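PDB 2I5E: 2-phospho-L-lactate guanylyltransferase from Methanosarcina mazei, which probably catalyses the transfer of a guanylyl group from GTP to (2S)-2-phospholactate, releasing diphosphate, in the biosynthesis of coenzyme F420. Local coordinates for the interface of chains A and B. Coordinates in Å, arbitrary orientation; residue numbers count along the deposited sequence, not the author numbering. Chains: chain A/B, Hypothetical protein MM_2497.

Contact 1: the interface of chains A and B. Residues chain A 105, 164-167; chain B 120, 164-166.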
# COMPACT_ATOMS: atom_id res chain seq x y z
N HIS A 105 -3.95 -8.43 11.41
CA HIS A 105 -4.06 -8.71 9.92
C HIS A 105 -4.15 -10.21 9.78
O HIS A 105 -4.98 -10.68 9.07
CB HIS A 105 -2.82 -8.28 9.17
CG HIS A 105 -2.54 -6.84 9.27
ND1 HIS A 105 -3.50 -5.89 8.99
CD2 HIS A 105 -1.44 -6.16 9.62
CE1 HIS A 105 -2.98 -4.67 9.09
NE2 HIS A 105 -1.74 -4.82 9.54
N ASP A 164 -7.27 -5.76 1.63
CA ASP A 164 -6.79 -4.45 1.24
C ASP A 164 -6.16 -3.76 2.43
O ASP A 164 -6.81 -3.04 3.14
CB ASP A 164 -7.97 -3.60 0.72
CG ASP A 164 -7.58 -2.16 0.47
OD1 ASP A 164 -6.42 -1.90 0.07
OD2 ASP A 164 -8.40 -1.26 0.73
N SER A 165 -4.86 -3.94 2.63
CA SER A 165 -4.17 -3.44 3.77
C SER A 165 -2.85 -2.84 3.25
O SER A 165 -2.07 -3.56 2.68
CB SER A 165 -3.75 -4.65 4.64
OG SER A 165 -2.94 -4.18 5.69
N PHE A 166 -2.57 -1.60 3.61
CA PHE A 166 -1.31 -0.93 3.37
C PHE A 166 -0.18 -1.67 4.14
O PHE A 166 0.93 -1.82 3.63
CB PHE A 166 -1.44 0.56 3.85
CG PHE A 166 -0.29 1.49 3.45
CD1 PHE A 166 -0.46 2.44 2.47
CD2 PHE A 166 0.95 1.43 4.07
CE1 PHE A 166 0.59 3.34 2.15
CE2 PHE A 166 2.01 2.26 3.72
CZ PHE A 166 1.83 3.22 2.79
N MSE A 167 -0.43 -2.05 5.39
CA MSE A 167 0.66 -2.56 6.23
C MSE A 167 1.03 -3.99 5.77
O MSE A 167 2.20 -4.29 5.66
CB MSE A 167 0.25 -2.61 7.69
CG MSE A 167 -0.08 -1.23 8.32
SE MSE A 167 1.30 0.10 8.22
CE MSE A 167 0.18 1.64 7.51
N PRO B 120 -2.40 7.15 4.88
CA PRO B 120 -1.09 7.45 4.36
C PRO B 120 -0.89 7.19 2.84
O PRO B 120 -1.56 6.42 2.25
CB PRO B 120 -0.17 6.53 5.15
CG PRO B 120 -1.10 5.18 5.38
CD PRO B 120 -2.48 5.86 5.60
N ASP B 164 -6.14 1.78 7.10
CA ASP B 164 -5.06 0.93 6.61
C ASP B 164 -5.54 0.39 5.27
O ASP B 164 -6.24 -0.55 5.22
CB ASP B 164 -4.77 -0.20 7.63
CG ASP B 164 -3.82 -1.28 7.08
OD1 ASP B 164 -2.92 -0.91 6.26
OD2 ASP B 164 -3.97 -2.47 7.48
N SER B 165 -5.22 1.07 4.18
CA SER B 165 -5.70 0.65 2.89
C SER B 165 -4.59 0.70 1.78
O SER B 165 -3.94 1.70 1.57
CB SER B 165 -6.89 1.53 2.50
OG SER B 165 -7.25 1.31 1.17
N PHE B 166 -4.43 -0.41 1.06
CA PHE B 166 -3.42 -0.51 0.02
C PHE B 166 -3.86 0.34 -1.14
O PHE B 166 -3.05 1.08 -1.73
CB PHE B 166 -3.37 -1.97 -0.37
CG PHE B 166 -2.35 -2.30 -1.41
CD1 PHE B 166 -1.07 -2.68 -1.06
CD2 PHE B 166 -2.66 -2.18 -2.81
CE1 PHE B 166 -0.14 -3.02 -2.07
CE2 PHE B 166 -1.71 -2.50 -3.79
CZ PHE B 166 -0.44 -2.90 -3.39
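B:Asp164 pushes its carboxylate into the A:Ser165-A:Met167 turn of the partner, while A:Asp164 does the same to B:Ser165 and B:Phe166 about the two-fold axis of the homodimer. This exchange of acids is the tight part of the contact. The carboxylate oxygen OD2 of B:Asp164 accepts the hydroxyl OG of A:Ser165 at 2.7 Å, on its syn side but somewhat out of the carboxylate plane. The syn lone pair of OD1 takes the backbone N of A:Met167 at 2.9 Å. The backbone N of A:Phe166 is also close to that oxygen, but its N-H points elsewhere and makes no bond. An aspartate suits the place because its short arm offers two acceptors to a hydroxyl and a backbone amide at once. With OG anti to the backbone N (chi1 173°), A:Ser165 turns its hydroxyl towards the partner's acid.

In the twin half, OD2 of A:Asp164 receives OG of B:Ser165 at 2.9 Å. Its OD1 is approached by the backbone N of B:Phe166 at 2.7 Å from above the carboxylate plane, and the angle of 126° at the hydrogen makes this a bent bond. The donors gathered around each acid would be expected to favour its negative form.

Away from this polar core the contact becomes looser and apolar. A:Phe166 leads outward from the turn to meet B:Pro120 tip to tip, two rigid hydrophobic groups joined without directional bonds. The backbone O of B:Ser165 lies at the edge of the phenyl ring, in its plane, whereas CG of B:Pro120 sits over the ring centre, 4.0 Å from CD1 of A:Phe166.

Contact 2: the interface of chains A and B. Residues chain A 166, 176, 179-180, 183; chain B 121-124.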
# COMPACT_ATOMS: atom_id res chain seq x y z
N PHE A 166 -2.57 -1.60 3.61
CA PHE A 166 -1.31 -0.93 3.37
C PHE A 166 -0.18 -1.67 4.14
O PHE A 166 0.93 -1.82 3.63
CB PHE A 166 -1.44 0.56 3.85
CG PHE A 166 -0.29 1.49 3.45
CD1 PHE A 166 -0.46 2.44 2.47
CD2 PHE A 166 0.95 1.43 4.07
CE1 PHE A 166 0.59 3.34 2.15
CE2 PHE A 166 2.01 2.26 3.72
CZ PHE A 166 1.83 3.22 2.79
N GLU A 176 13.74 2.12 -1.11
CA GLU A 176 12.56 2.94 -0.87
C GLU A 176 11.57 2.31 0.10
O GLU A 176 10.84 3.03 0.76
CB GLU A 176 11.96 3.39 -2.23
CG GLU A 176 10.47 3.35 -2.36
CD GLU A 176 9.96 3.32 -3.83
OE1 GLU A 176 10.31 2.37 -4.60
OE2 GLU A 176 9.15 4.24 -4.16
N VAL A 179 12.17 3.34 3.85
CA VAL A 179 11.39 4.53 4.16
C VAL A 179 10.07 4.15 4.82
O VAL A 179 9.75 4.72 5.88
CB VAL A 179 11.15 5.40 2.92
CG1 VAL A 179 10.51 6.76 3.32
CG2 VAL A 179 12.53 5.71 2.30
N GLU A 180 9.31 3.18 4.28
CA GLU A 180 8.00 2.86 4.80
C GLU A 180 8.19 2.21 6.16
O GLU A 180 7.39 2.35 7.01
CB GLU A 180 7.23 1.84 3.91
CG GLU A 180 7.01 2.24 2.46
CD GLU A 180 6.15 3.51 2.35
OE1 GLU A 180 5.39 3.85 3.28
OE2 GLU A 180 6.28 4.23 1.38
N ILE A 183 8.91 5.00 8.61
CA ILE A 183 7.70 5.75 8.95
C ILE A 183 6.68 4.94 9.79
O ILE A 183 6.17 5.48 10.74
CB ILE A 183 6.97 6.28 7.71
CG1 ILE A 183 7.93 7.18 6.91
CG2 ILE A 183 5.55 6.80 8.11
CD1 ILE A 183 7.93 8.60 7.14
N GLY B 121 0.02 7.93 2.23
CA GLY B 121 0.49 7.61 0.93
C GLY B 121 1.88 7.03 0.95
O GLY B 121 2.53 6.81 2.02
N LYS B 122 2.37 6.76 -0.27
CA LYS B 122 3.73 6.30 -0.45
C LYS B 122 4.72 7.33 0.12
O LYS B 122 4.50 8.51 0.02
CB LYS B 122 4.04 6.07 -1.93
CG LYS B 122 5.37 5.38 -2.18
CD LYS B 122 5.73 5.31 -3.77
CE LYS B 122 5.55 6.71 -4.54
NZ LYS B 122 4.09 7.32 -4.98
N GLY B 123 5.87 6.89 0.67
CA GLY B 123 6.94 7.87 0.99
C GLY B 123 6.57 8.80 2.17
O GLY B 123 7.13 9.91 2.29
N GLY B 124 5.59 8.43 3.01
CA GLY B 124 5.28 9.35 4.13
C GLY B 124 4.37 10.47 3.79
O GLY B 124 4.25 11.44 4.62
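Two successive bends in A:Glu180 bring its carboxylate to B:Gly123: CG stands beside the backbone N, anti to the carbonyl carbon (chi1 -57°), and the chain folds again at chi2 (-63°). Helix 175-184 thereby presents an acid to the backbone of the 3-10 helix 122-124 of the other subunit. The oxygen OE2 of A:Glu180 receives the backbone N of B:Gly123 at 2.8 Å through its syn lone pair. The bond is almost straight, 173° at the hydrogen. Glutamate suits the site because its flexible arm can carry an acceptor from the helix to a main-chain N-H.

The second oxygen, OE1 of A:Glu180, lies in the ring plane of A:Phe166 of its own subunit, 3.6 Å from CZ at the ring edge. The weakly positive hydrogens of an aromatic rim make a fitting neighbour for a carboxylate oxygen. That same CZ of A:Phe166 is 3.7 Å from the carbonyl O of B:Gly121.

B:Gly123 and B:Gly124 both have positive phi, a backbone form that glycine adopts easily, and their lack of side chains lets the helix come near. One turn along from A:Glu180, the branched A:Ile183 rests CD1 on CA of B:Gly124 at 4.1 Å. At the start of the helix, A:Glu176 crosses the bent B:Lys122 chain without forming a salt bridge: its OE2 is 6.0 Å from NZ of B:Lys122 but 3.6 Å from the methylene CD.

Contact 1 and contact 2 are centred about 12 Å apart and share A:Phe166, whose backbone and ring face serve contact 1 and whose ring tip extends into contact 2. On the B side they are continuous in sequence, since B:Pro120 ends strand 116-120 and B:Gly121 leads into the 3-10 helix 122-124. The acid exchange around the axis and the docking of helix 175-184 thus form one surface, and two-fold symmetry repeats each with the chains exchanged. Joining the subunits both at the axis and to its sides would restrain their rocking, in keeping with a homodimeric enzyme.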